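Local atomic coordinates of vanadium-dependent haloperoxidase (Zobellia galactanivorans, PDB entry 4CIT), a protein that acts as a vanadate-dependent iodoperoxidase, probably oxidising iodide at the expense of hydrogen peroxide. Residues 39-44 with 114-119; 45-50 with 131-136; 107-112 with 305-310; 120-125 with 159-164; 140-143 with 148-151. All coordinates share one frame; numbering follows the deposited sequence. Where two conformers were deposited one is given.

How the interactions relate
Helix 108-123 is the common thread: it carries one side of interactions 1, 3 and 4. Interactions 1 and 2 are close neighbours on helix 38-55, their centres about 8 Å apart, and the imidazole of His116 in interaction 1 reaches Ile45 of interaction 2. Interaction 3 lies about 10 Å from interaction 1, centre to centre, and interaction 4 about 11 Å. Interaction 5 joins helices 128-144 and 146-167, which also serve interactions 2 and 4 respectively, and its Trp141 also packs on Val114 and Met117 of interaction 1. None of these segments includes a vanadate-binding residue, all of which fall between Lys332 and His424. A bound sodium ion lies about 13 Å from the Phe307 side chain.

Interaction 1: residues 39-44 with 114-119; sequences EELDAS and VAHMEL
Ser44 and His116 are joined by the one hydrogen bond of this contact, 2.7 Å from Ser44 OG to His116 ND1, and either atom could be the donor. The hydroxyl lies at the edge of the imidazole, near its plane. Serine suits the place because it is small enough to sit between the helices and still supplies a polar atom for a buried ring nitrogen. With its OG anti to the backbone N (chi1 -176°), Ser44 reaches straight across to the ring. Segments 39-44 and 114-119 run almost parallel, their axes 3° apart in direction and 9.9 Å apart at closest approach. They belong to helices 38-55 and 108-123, packed side by side in the mainly helical fold of this vanadium-dependent haloperoxidase. Van der Waals contacts complete the interface. Leu41 CD1 lies over one ring face in a CH-pi contact, 3.8 Å from the centroid of the His116 ring and displaced toward the CD2 rim, and the two side chains cross at about a right angle. Met117 CG packs beside the hydroxyl, 3.5 Å from Ser44 OG. Pro69 and Asn70 of helix 59-80 also touch the imidazole. Replacing His116 by an alanine here would probably leave the buried Ser44 hydroxyl without its mate and open a gap beside Leu41. Ile45, one residue beyond Ser44, meets the ring at NE2 with its CG1.

Interaction 2: residues 45-50 with 131-136; sequences IDRVTE and ESLRDS
Arg47 reaches across to Leu133 from the outset: its CB lies 3.8 Å from Leu133 CD2. Its CG is anti to the backbone N (chi1 -179°), which carries the chain toward helix 128-144, and bends at the next two torsions fold the chain so that the guanidinium lies beside Leu133 CB and Ser132. NE looks back to its own helix and forms a weak salt-bridge hydrogen bond, 3.3 Å to Glu50 OE1 with an N-H...O angle of 130°, one turn further on. CZ then passes 4.2 Å from Leu133 CB, which lies over one face of the guanidinium. NH1 is 3.7 Å from Leu133 CB, and Ser132 OG sits 3.2 Å from NH1 at the edge, in the guanidinium plane. The hydrogen bond of Arg47 NH1 goes to the backbone O of Arg129, just before segment 131-136. Arg47 and Leu133 thus lie head to tail, the leucine methyl against the base of the arginine and the arginine tip against the base of the leucine. Arginine suits this partly exposed position because its aliphatic stem can pack on an apolar neighbour while its charged end stays near solvent and a carbonyl. The arrangement is a surface helix-helix contact of a mainly helical fold, holding helix 38-55 against the start of helix 128-144.

Interaction 3: residues 107-112 with 305-310; sequences NYELAA and SDFAKT
Asp306 O, directly before the Phe307 that packs on Glu109, is gripped twice by one residue. Thr310 N and Thr310 OG1 each lie 2.9 Å from Asp306 O, the hydroxyl standing above the carbonyl plane. Asp306 also caps the helix with its side chain, since Lys309 N donates to Asp306 OD1 at 3.0 Å. With its first turn so pinned, helix 307-335 presents Phe307 to helix 108-123. CG of Phe307 is anti to the backbone N (chi1 -172°), which sends the ring across to Glu109 and Ala112. Glu109 covers one face: its CG makes a CH-pi contact 4.0 Å from the centroid of the Phe307 ring. Beyond CG the glutamate runs extended, and its carboxylate lies stacked with its plane only 16° from that of the ring, OE2 coming 3.7 Å from Phe307 CB. A glutamate suits this place in that its long aliphatic stem covers the ring face and the flat carboxylate lies over the root of the phenylalanine. At the ring edge Ala112 CB lies 3.9 Å from Phe307 CE1, a small methyl, consistent with the close approach of the two helices here. The other helix starts in the same way, for Leu110 N bonds to Asn107 OD1 at 3.0 Å with a nearly straight angle of 167°. The contact thus joins two helix N-termini, each opened by an Asx N-cap, a residue whose side-chain oxygen takes up a backbone N-H of the first turn.

Interaction 4: residues 120-125 with 159-164; sequences SKRLIF and VADHIG
Arg122 and Gly164 are the nearest CA pair of the two segments, 8.7 Å apart, so the gap is bridged mainly by one long side chain. Arg122 supplies it: the chain is extended from CG to NE, with CG anti to the carbonyl carbon (chi1 -62°), and it delivers the guanidinium to the far helix. There NH2 forms a salt bridge and hydrogen bond with Asp161 OD1 at 2.8 Å. The oxygen lies near the guanidinium plane and is met nearly along its C-O axis, although the N-H...O angle of 138° shows a bent bond. The two side chains cross at about a right angle. In the fold this bridge joins the C-terminal turn of helix 108-123 to helix 146-167, whose Ala160 and Ile163 pack on Leu119. A second link runs through a water, which accepts from Arg122 NH1 at 2.9 Å and donates to Asp161 O at 2.8 Å. Gly164 suits the spot because a side chain there would run into the guanidinium; its CA is 4.0 Å from Arg122 NH1. Arg122 NE forms a salt bridge with Glu118, one turn back on the same helix.

Interaction 5: residues 140-143 with 148-151; sequences VWEG and LFSD
Phe149 stands between Trp141 and Glu142, which flank its ring differently. Trp141 crosses it at about a right angle, offering its edge: Phe149 CE1 lies near the indole plane, 4.0 Å from Trp141 CE3, while Trp141 CB is 3.8 Å from Phe149 CD1. Glu142 instead lies obliquely across Phe149, yet its carboxylate plane is 5° from that of the ring. Its stem does the touching, with CB and CG each 3.7 Å from Phe149 CD2, and the backbone N of Glu142 sits over one face. Phe149 reaches this place because its CG is anti to the backbone N (chi1 163°). The segments belong to helices 128-144 and 146-167, consecutive in the chain and joined by a tight turn, so the contact lies inside a helical hairpin, near its bend. Tyr138, a turn before Trp141, adds an edge-to-face ring contact to Phe149. A serine in place of Phe149 would probably open a gap beside Trp141 and leave the Glu142 stem without its apolar support. With no hydrogen bond across the segments, the contact depends on the fit of aromatic and aliphatic surfaces, which suits a buried ring and a tryptophan while the glutamate charge stays on the exposed side.

Interaction 1: residues 39-44 with 114-119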
# COMPACT_ATOMS: atom_id res chain seq x y z
N GLU A 39 17.32 -9.52 -0.04
CA GLU A 39 16.40 -10.46 -0.73
C GLU A 39 15.60 -11.38 0.24
O GLU A 39 14.54 -11.87 -0.15
CB GLU A 39 17.11 -11.21 -1.84
CG GLU A 39 17.58 -10.25 -2.98
CD GLU A 39 18.94 -9.53 -2.84
OE1 GLU A 39 19.65 -9.46 -1.77
OE2 GLU A 39 19.34 -8.99 -3.89
N GLU A 40 16.08 -11.60 1.48
CA GLU A 40 15.34 -12.36 2.41
C GLU A 40 14.16 -11.55 2.98
O GLU A 40 13.10 -12.10 3.28
CB GLU A 40 16.27 -12.90 3.51
CG GLU A 40 17.02 -14.08 2.88
CD GLU A 40 18.33 -14.42 3.49
OE1 GLU A 40 18.84 -13.58 4.27
OE2 GLU A 40 18.85 -15.51 3.16
N LEU A 41 14.35 -10.24 3.13
CA LEU A 41 13.22 -9.39 3.46
C LEU A 41 12.20 -9.45 2.32
O LEU A 41 10.95 -9.59 2.54
CB LEU A 41 13.74 -8.00 3.70
CG LEU A 41 12.74 -6.88 4.00
CD1 LEU A 41 11.92 -7.17 5.21
CD2 LEU A 41 13.48 -5.54 4.15
N ASP A 42 12.71 -9.33 1.08
CA ASP A 42 11.82 -9.42 -0.06
C ASP A 42 11.02 -10.73 -0.10
O ASP A 42 9.86 -10.73 -0.55
CB ASP A 42 12.59 -9.26 -1.41
CG ASP A 42 13.16 -7.86 -1.64
OD1 ASP A 42 12.62 -6.88 -1.01
OD2 ASP A 42 14.10 -7.74 -2.49
N ALA A 43 11.67 -11.84 0.25
CA ALA A 43 11.02 -13.14 0.34
C ALA A 43 9.78 -13.08 1.27
O ALA A 43 8.71 -13.57 0.96
CB ALA A 43 12.02 -14.20 0.75
N SER A 44 9.92 -12.49 2.46
CA SER A 44 8.83 -12.34 3.37
C SER A 44 7.69 -11.48 2.83
O SER A 44 6.51 -11.88 2.87
CB SER A 44 9.33 -11.75 4.71
OG SER A 44 8.34 -11.65 5.70
N VAL A 114 13.31 -12.11 11.27
CA VAL A 114 12.49 -12.93 12.17
C VAL A 114 11.31 -12.12 12.64
O VAL A 114 10.17 -12.57 12.61
CB VAL A 114 13.35 -13.39 13.41
CG1 VAL A 114 12.48 -13.83 14.57
CG2 VAL A 114 14.22 -14.61 13.07
N ALA A 115 11.58 -10.87 13.08
CA ALA A 115 10.45 -9.95 13.50
C ALA A 115 9.42 -9.73 12.36
O ALA A 115 8.18 -9.79 12.59
CB ALA A 115 11.03 -8.66 14.01
N HIS A 116 9.94 -9.46 11.16
CA HIS A 116 9.10 -9.18 9.97
C HIS A 116 8.18 -10.41 9.71
O HIS A 116 6.96 -10.27 9.54
CB HIS A 116 9.96 -8.86 8.79
CG HIS A 116 9.20 -8.36 7.63
ND1 HIS A 116 8.45 -9.19 6.82
CD2 HIS A 116 9.01 -7.09 7.16
CE1 HIS A 116 7.80 -8.44 5.93
NE2 HIS A 116 8.15 -7.18 6.10
N MET A 117 8.77 -11.62 9.68
CA MET A 117 7.98 -12.80 9.40
C MET A 117 6.97 -13.06 10.48
O MET A 117 5.84 -13.44 10.20
CB MET A 117 8.87 -14.03 9.18
CG MET A 117 9.75 -13.93 7.99
SD MET A 117 10.69 -15.44 7.47
CE MET A 117 11.77 -15.58 8.91
N GLU A 118 7.37 -12.91 11.74
CA GLU A 118 6.44 -13.21 12.82
C GLU A 118 5.21 -12.27 12.79
O GLU A 118 4.07 -12.70 12.88
CB GLU A 118 7.15 -12.98 14.20
CG GLU A 118 6.26 -12.96 15.43
CD GLU A 118 5.46 -14.21 15.70
OE1 GLU A 118 5.74 -15.27 15.15
OE2 GLU A 118 4.39 -14.09 16.37
N LEU A 119 5.44 -10.95 12.59
CA LEU A 119 4.30 -10.03 12.52
C LEU A 119 3.48 -10.22 11.26
O LEU A 119 2.24 -10.15 11.33
CB LEU A 119 4.73 -8.58 12.65
CG LEU A 119 5.28 -8.35 14.04
CD1 LEU A 119 5.69 -6.95 14.11
CD2 LEU A 119 4.27 -8.55 15.14

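Interaction 2: residues 45-50 with 131-136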
# COMPACT_ATOMS: atom_id res chain seq x y z
N ILE A 45 8.05 -10.37 2.19
CA ILE A 45 7.04 -9.47 1.64
C ILE A 45 6.35 -10.15 0.42
O ILE A 45 5.16 -10.04 0.26
CB ILE A 45 7.69 -8.09 1.28
CG1 ILE A 45 8.22 -7.39 2.54
CG2 ILE A 45 6.74 -7.21 0.53
CD1 ILE A 45 8.98 -6.14 2.34
N ASP A 46 7.09 -10.88 -0.43
CA ASP A 46 6.49 -11.62 -1.54
C ASP A 46 5.54 -12.71 -1.03
O ASP A 46 4.46 -12.86 -1.60
CB ASP A 46 7.55 -12.37 -2.36
CG ASP A 46 8.44 -11.45 -3.26
OD1 ASP A 46 8.06 -10.27 -3.48
OD2 ASP A 46 9.57 -11.96 -3.70
N ARG A 47 5.92 -13.43 0.05
CA ARG A 47 5.05 -14.47 0.55
C ARG A 47 3.78 -13.84 1.13
O ARG A 47 2.67 -14.34 0.95
CB ARG A 47 5.75 -15.30 1.61
CG ARG A 47 4.96 -16.46 2.21
CD ARG A 47 4.34 -17.39 1.22
NE ARG A 47 5.34 -18.05 0.37
CZ ARG A 47 5.96 -19.19 0.70
NH1 ARG A 47 5.68 -19.85 1.83
NH2 ARG A 47 6.82 -19.73 -0.16
N VAL A 48 3.92 -12.77 1.90
CA VAL A 48 2.72 -12.16 2.52
C VAL A 48 1.79 -11.62 1.43
O VAL A 48 0.55 -11.70 1.58
CB VAL A 48 3.07 -11.20 3.67
CG1 VAL A 48 3.41 -9.91 3.12
CG2 VAL A 48 1.87 -11.09 4.67
N THR A 49 2.37 -11.12 0.39
CA THR A 49 1.63 -10.67 -0.77
C THR A 49 0.76 -11.79 -1.34
O THR A 49 -0.50 -11.63 -1.63
CB THR A 49 2.54 -9.99 -1.82
OG1 THR A 49 3.09 -8.78 -1.27
CG2 THR A 49 1.77 -9.56 -3.00
N GLU A 50 1.40 -12.91 -1.55
CA GLU A 50 0.69 -14.09 -2.09
C GLU A 50 -0.42 -14.57 -1.16
O GLU A 50 -1.55 -14.83 -1.61
CB GLU A 50 1.68 -15.23 -2.31
CG GLU A 50 2.69 -14.94 -3.39
CD GLU A 50 3.98 -15.78 -3.22
OE1 GLU A 50 4.04 -16.68 -2.36
OE2 GLU A 50 4.97 -15.52 -3.94
N GLU A 131 4.52 -19.70 7.97
CA GLU A 131 5.35 -20.59 8.76
C GLU A 131 6.22 -21.48 7.85
O GLU A 131 7.31 -21.83 8.23
CB GLU A 131 4.49 -21.44 9.69
CG GLU A 131 3.90 -20.63 10.82
CD GLU A 131 2.76 -21.37 11.55
OE1 GLU A 131 2.23 -22.42 11.06
OE2 GLU A 131 2.39 -20.90 12.58
N SER A 132 5.73 -21.88 6.66
CA SER A 132 6.53 -22.70 5.77
C SER A 132 7.76 -21.96 5.27
O SER A 132 8.86 -22.55 5.20
CB SER A 132 5.72 -23.31 4.56
OG SER A 132 5.13 -22.19 3.92
N LEU A 133 7.61 -20.68 4.96
CA LEU A 133 8.72 -19.89 4.46
C LEU A 133 9.73 -19.73 5.62
O LEU A 133 10.94 -19.97 5.46
CB LEU A 133 8.28 -18.49 4.08
CG LEU A 133 9.44 -17.49 3.79
CD1 LEU A 133 10.18 -17.94 2.56
CD2 LEU A 133 8.93 -16.07 3.62
N ARG A 134 9.20 -19.33 6.76
CA ARG A 134 10.01 -19.14 7.97
C ARG A 134 10.80 -20.42 8.31
O ARG A 134 12.03 -20.39 8.57
CB ARG A 134 9.10 -18.84 9.14
CG ARG A 134 9.81 -18.68 10.43
CD ARG A 134 8.79 -18.68 11.56
NE ARG A 134 8.27 -20.03 11.77
CZ ARG A 134 7.23 -20.31 12.56
NH1 ARG A 134 6.56 -19.36 13.24
NH2 ARG A 134 6.78 -21.56 12.63
N ASP A 135 10.09 -21.56 8.35
CA ASP A 135 10.76 -22.81 8.81
C ASP A 135 11.90 -23.27 7.88
O ASP A 135 12.88 -23.85 8.30
CB ASP A 135 9.70 -23.90 9.06
CG ASP A 135 8.78 -23.58 10.25
OD1 ASP A 135 9.10 -22.72 11.12
OD2 ASP A 135 7.73 -24.31 10.33
N SER A 136 11.78 -22.93 6.58
CA SER A 136 12.75 -23.32 5.65
C SER A 136 14.01 -22.50 5.79
O SER A 136 15.09 -23.04 5.65
CB SER A 136 12.17 -23.26 4.22
OG SER A 136 12.15 -21.86 3.89

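Interaction 3: residues 107-112 with 305-310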
# COMPACT_ATOMS: atom_id res chain seq x y z
N ASN A 107 22.89 -11.43 15.35
CA ASN A 107 23.00 -10.95 13.96
C ASN A 107 21.67 -10.12 13.82
O ASN A 107 20.56 -10.70 13.84
CB ASN A 107 23.02 -12.10 12.99
CG ASN A 107 22.94 -11.65 11.53
OD1 ASN A 107 22.27 -10.65 11.16
ND2 ASN A 107 23.71 -12.35 10.68
N TYR A 108 21.82 -8.80 13.82
CA TYR A 108 20.63 -7.94 13.89
C TYR A 108 19.78 -8.02 12.63
O TYR A 108 18.55 -7.86 12.70
CB TYR A 108 21.02 -6.47 14.22
CG TYR A 108 21.87 -6.39 15.49
CD1 TYR A 108 21.40 -6.83 16.68
CD2 TYR A 108 23.16 -5.96 15.42
CE1 TYR A 108 22.18 -6.75 17.81
CE2 TYR A 108 23.94 -5.92 16.52
CZ TYR A 108 23.42 -6.30 17.72
OH TYR A 108 24.26 -6.30 18.84
N GLU A 109 20.38 -8.20 11.48
CA GLU A 109 19.57 -8.40 10.25
C GLU A 109 18.73 -9.65 10.33
O GLU A 109 17.56 -9.72 9.88
CB GLU A 109 20.47 -8.45 9.02
CG GLU A 109 21.15 -7.13 8.87
CD GLU A 109 22.17 -7.11 7.74
OE1 GLU A 109 22.40 -8.16 7.06
OE2 GLU A 109 22.80 -6.06 7.53
N LEU A 110 19.33 -10.72 10.87
CA LEU A 110 18.60 -11.96 11.11
C LEU A 110 17.40 -11.66 12.05
O LEU A 110 16.29 -12.05 11.81
CB LEU A 110 19.58 -13.01 11.67
CG LEU A 110 19.02 -14.39 11.99
CD1 LEU A 110 18.47 -15.00 10.74
CD2 LEU A 110 20.09 -15.28 12.60
N ALA A 111 17.64 -10.99 13.16
CA ALA A 111 16.57 -10.64 14.08
C ALA A 111 15.48 -9.85 13.42
O ALA A 111 14.30 -10.14 13.62
CB ALA A 111 17.06 -9.90 15.29
N ALA A 112 15.88 -8.93 12.53
CA ALA A 112 14.91 -8.07 11.79
C ALA A 112 14.03 -8.93 10.89
O ALA A 112 12.82 -8.66 10.84
CB ALA A 112 15.65 -7.01 11.01
N SER A 305 20.80 -1.52 -3.11
CA SER A 305 20.69 -0.96 -1.76
C SER A 305 20.90 -2.09 -0.74
O SER A 305 20.40 -3.23 -0.94
CB SER A 305 19.27 -0.43 -1.56
OG SER A 305 19.07 0.70 -2.42
N ASP A 306 21.68 -1.75 0.29
CA ASP A 306 21.99 -2.74 1.31
C ASP A 306 20.74 -3.03 2.23
O ASP A 306 19.66 -2.48 2.03
CB ASP A 306 23.27 -2.40 2.07
CG ASP A 306 23.14 -1.21 2.98
OD1 ASP A 306 22.03 -0.73 3.26
OD2 ASP A 306 24.22 -0.69 3.45
N PHE A 307 20.87 -3.93 3.17
CA PHE A 307 19.74 -4.34 4.00
C PHE A 307 19.09 -3.14 4.66
O PHE A 307 17.84 -3.00 4.67
CB PHE A 307 20.20 -5.33 5.06
CG PHE A 307 19.05 -5.93 5.82
CD1 PHE A 307 18.55 -5.34 7.02
CD2 PHE A 307 18.45 -7.12 5.39
CE1 PHE A 307 17.54 -5.92 7.73
CE2 PHE A 307 17.45 -7.72 6.13
CZ PHE A 307 16.92 -7.08 7.24
N ALA A 308 19.89 -2.31 5.35
CA ALA A 308 19.37 -1.15 6.06
C ALA A 308 18.72 -0.11 5.17
O ALA A 308 17.65 0.39 5.54
CB ALA A 308 20.41 -0.51 6.96
N LYS A 309 19.32 0.19 4.02
CA LYS A 309 18.77 1.19 3.09
C LYS A 309 17.46 0.64 2.48
O LYS A 309 16.49 1.35 2.37
CB LYS A 309 19.75 1.49 2.01
CG LYS A 309 19.28 2.39 0.88
CD LYS A 309 18.88 3.72 1.35
CE LYS A 309 18.63 4.64 0.11
NZ LYS A 309 19.86 4.93 -0.71
N THR A 310 17.48 -0.61 2.17
CA THR A 310 16.23 -1.28 1.66
C THR A 310 15.10 -1.15 2.67
O THR A 310 13.97 -0.79 2.32
CB THR A 310 16.47 -2.75 1.31
OG1 THR A 310 17.42 -2.81 0.28
CG2 THR A 310 15.18 -3.47 0.82

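Interaction 4: residues 120-125 with 159-164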
# COMPACT_ATOMS: atom_id res chain seq x y z
N SER A 120 4.14 -10.49 10.15
CA SER A 120 3.44 -10.80 8.92
C SER A 120 2.46 -12.01 9.14
O SER A 120 1.31 -11.95 8.76
CB SER A 120 4.35 -11.09 7.82
OG SER A 120 5.06 -9.95 7.42
N LYS A 121 2.94 -13.06 9.79
CA LYS A 121 2.17 -14.24 10.14
C LYS A 121 0.99 -13.85 10.98
O LYS A 121 -0.11 -14.34 10.72
CB LYS A 121 3.02 -15.24 10.89
CG LYS A 121 2.44 -16.59 11.23
CD LYS A 121 3.12 -17.15 12.48
CE LYS A 121 2.57 -16.46 13.72
NZ LYS A 121 3.36 -16.86 14.94
N ARG A 122 1.16 -13.01 11.99
CA ARG A 122 0.04 -12.60 12.80
C ARG A 122 -1.04 -11.83 12.04
O ARG A 122 -2.21 -11.92 12.44
CB ARG A 122 0.48 -11.75 13.96
CG ARG A 122 1.38 -12.43 14.92
CD ARG A 122 1.57 -11.56 16.15
NE ARG A 122 2.78 -11.93 16.85
CZ ARG A 122 3.15 -11.34 17.99
NH1 ARG A 122 2.38 -10.38 18.53
NH2 ARG A 122 4.28 -11.72 18.58
N LEU A 123 -0.67 -11.16 10.98
CA LEU A 123 -1.57 -10.21 10.27
C LEU A 123 -2.34 -10.86 9.10
O LEU A 123 -3.26 -10.27 8.58
CB LEU A 123 -0.74 -9.06 9.76
CG LEU A 123 -0.32 -8.07 10.79
CD1 LEU A 123 0.89 -7.22 10.29
CD2 LEU A 123 -1.52 -7.22 11.12
N ILE A 124 -1.99 -12.08 8.74
CA ILE A 124 -2.78 -12.83 7.76
C ILE A 124 -3.55 -13.99 8.37
O ILE A 124 -3.37 -14.29 9.49
CB ILE A 124 -1.99 -13.20 6.48
CG1 ILE A 124 -0.66 -13.88 6.67
CG2 ILE A 124 -1.72 -11.98 5.65
CD1 ILE A 124 -0.73 -15.17 7.39
N PHE A 125 -4.44 -14.63 7.59
CA PHE A 125 -5.25 -15.75 8.10
C PHE A 125 -4.58 -17.08 7.92
O PHE A 125 -4.53 -17.82 8.88
CB PHE A 125 -6.68 -15.77 7.48
CG PHE A 125 -7.63 -14.81 8.16
CD1 PHE A 125 -8.11 -15.09 9.47
CD2 PHE A 125 -8.04 -13.62 7.54
CE1 PHE A 125 -8.99 -14.19 10.11
CE2 PHE A 125 -8.89 -12.71 8.21
CZ PHE A 125 -9.37 -13.01 9.48
N VAL A 159 11.26 -8.24 20.08
CA VAL A 159 10.85 -6.97 19.39
C VAL A 159 9.43 -7.15 18.78
O VAL A 159 8.63 -6.24 18.86
CB VAL A 159 11.89 -6.52 18.39
CG1 VAL A 159 11.35 -5.31 17.60
CG2 VAL A 159 13.22 -6.18 19.12
N ALA A 160 9.15 -8.24 18.08
CA ALA A 160 7.85 -8.47 17.52
C ALA A 160 6.79 -8.43 18.58
O ALA A 160 5.69 -7.90 18.32
CB ALA A 160 7.79 -9.84 16.81
N ASP A 161 7.07 -8.90 19.82
CA ASP A 161 6.08 -8.83 20.82
C ASP A 161 5.81 -7.38 21.19
O ASP A 161 4.67 -7.03 21.51
CB ASP A 161 6.40 -9.61 22.13
CG ASP A 161 6.37 -11.16 21.93
OD1 ASP A 161 5.66 -11.72 20.99
OD2 ASP A 161 7.09 -11.82 22.71
N HIS A 162 6.85 -6.56 21.23
CA HIS A 162 6.68 -5.18 21.61
C HIS A 162 5.83 -4.48 20.57
O HIS A 162 4.87 -3.71 20.88
CB HIS A 162 8.03 -4.50 21.91
CG HIS A 162 7.94 -3.02 22.15
ND1 HIS A 162 7.77 -2.51 23.41
CD2 HIS A 162 8.03 -1.95 21.32
CE1 HIS A 162 7.71 -1.19 23.35
NE2 HIS A 162 7.89 -0.82 22.08
N ILE A 163 6.25 -4.64 19.33
CA ILE A 163 5.56 -4.00 18.24
C ILE A 163 4.11 -4.53 18.12
O ILE A 163 3.15 -3.72 17.92
CB ILE A 163 6.31 -4.17 16.94
CG1 ILE A 163 7.70 -3.52 17.11
CG2 ILE A 163 5.44 -3.66 15.79
CD1 ILE A 163 7.72 -2.01 17.15
N GLY A 164 3.94 -5.81 18.39
CA GLY A 164 2.58 -6.43 18.44
C GLY A 164 1.63 -5.79 19.47
O GLY A 164 0.47 -5.57 19.19
O HOH W 1 2.70 -8.90 20.96

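Interaction 5: residues 140-143 with 148-151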
# COMPACT_ATOMS: atom_id res chain seq x y z
N VAL A 140 18.08 -23.73 7.64
CA VAL A 140 19.41 -23.51 7.12
C VAL A 140 20.21 -22.72 8.15
O VAL A 140 21.39 -22.99 8.41
CB VAL A 140 19.35 -22.70 5.82
CG1 VAL A 140 20.78 -22.25 5.42
CG2 VAL A 140 18.80 -23.59 4.73
N TRP A 141 19.56 -21.71 8.74
CA TRP A 141 20.31 -20.89 9.69
C TRP A 141 20.76 -21.69 10.91
O TRP A 141 21.92 -21.51 11.36
CB TRP A 141 19.41 -19.73 10.18
CG TRP A 141 19.12 -18.71 9.15
CD1 TRP A 141 19.80 -18.43 8.03
CD2 TRP A 141 17.95 -17.80 9.16
NE1 TRP A 141 19.14 -17.41 7.30
CE2 TRP A 141 18.02 -17.01 7.99
CE3 TRP A 141 16.88 -17.64 10.02
CZ2 TRP A 141 17.08 -16.01 7.70
CZ3 TRP A 141 15.93 -16.59 9.75
CH2 TRP A 141 16.05 -15.82 8.57
N GLU A 142 19.84 -22.47 11.45
CA GLU A 142 20.03 -23.28 12.65
C GLU A 142 21.10 -24.29 12.35
O GLU A 142 21.96 -24.57 13.22
CB GLU A 142 18.78 -24.03 13.14
CG GLU A 142 18.95 -24.63 14.52
CD GLU A 142 17.81 -25.54 14.95
OE1 GLU A 142 16.67 -25.41 14.43
OE2 GLU A 142 18.03 -26.39 15.83
N GLY A 143 21.09 -24.79 11.13
CA GLY A 143 22.13 -25.70 10.69
C GLY A 143 23.54 -25.18 10.59
O GLY A 143 24.48 -25.94 10.82
N LEU A 148 24.13 -18.61 17.29
CA LEU A 148 23.83 -17.33 16.70
C LEU A 148 22.33 -17.27 16.30
O LEU A 148 21.67 -16.21 16.48
CB LEU A 148 24.70 -17.10 15.50
CG LEU A 148 24.48 -15.76 14.80
CD1 LEU A 148 24.78 -14.60 15.74
CD2 LEU A 148 25.34 -15.70 13.55
N PHE A 149 21.83 -18.33 15.70
CA PHE A 149 20.44 -18.40 15.29
C PHE A 149 19.50 -18.29 16.46
O PHE A 149 18.62 -17.43 16.46
CB PHE A 149 20.14 -19.69 14.52
CG PHE A 149 18.67 -20.03 14.42
CD1 PHE A 149 17.83 -19.26 13.59
CD2 PHE A 149 18.08 -21.05 15.17
CE1 PHE A 149 16.48 -19.56 13.50
CE2 PHE A 149 16.69 -21.27 15.13
CZ PHE A 149 15.94 -20.57 14.25
N SER A 150 19.75 -19.07 17.51
CA SER A 150 18.92 -19.04 18.67
C SER A 150 18.82 -17.63 19.34
O SER A 150 17.69 -17.12 19.70
CB SER A 150 19.45 -20.04 19.73
OG SER A 150 18.50 -20.01 20.80
N ASP A 151 19.98 -17.00 19.52
CA ASP A 151 20.06 -15.70 20.24
C ASP A 151 19.42 -14.64 19.38
O ASP A 151 18.71 -13.76 19.88
CB ASP A 151 21.51 -15.31 20.55
CG ASP A 151 22.14 -16.23 21.68
OD1 ASP A 151 21.38 -16.81 22.45
OD2 ASP A 151 23.33 -16.32 21.74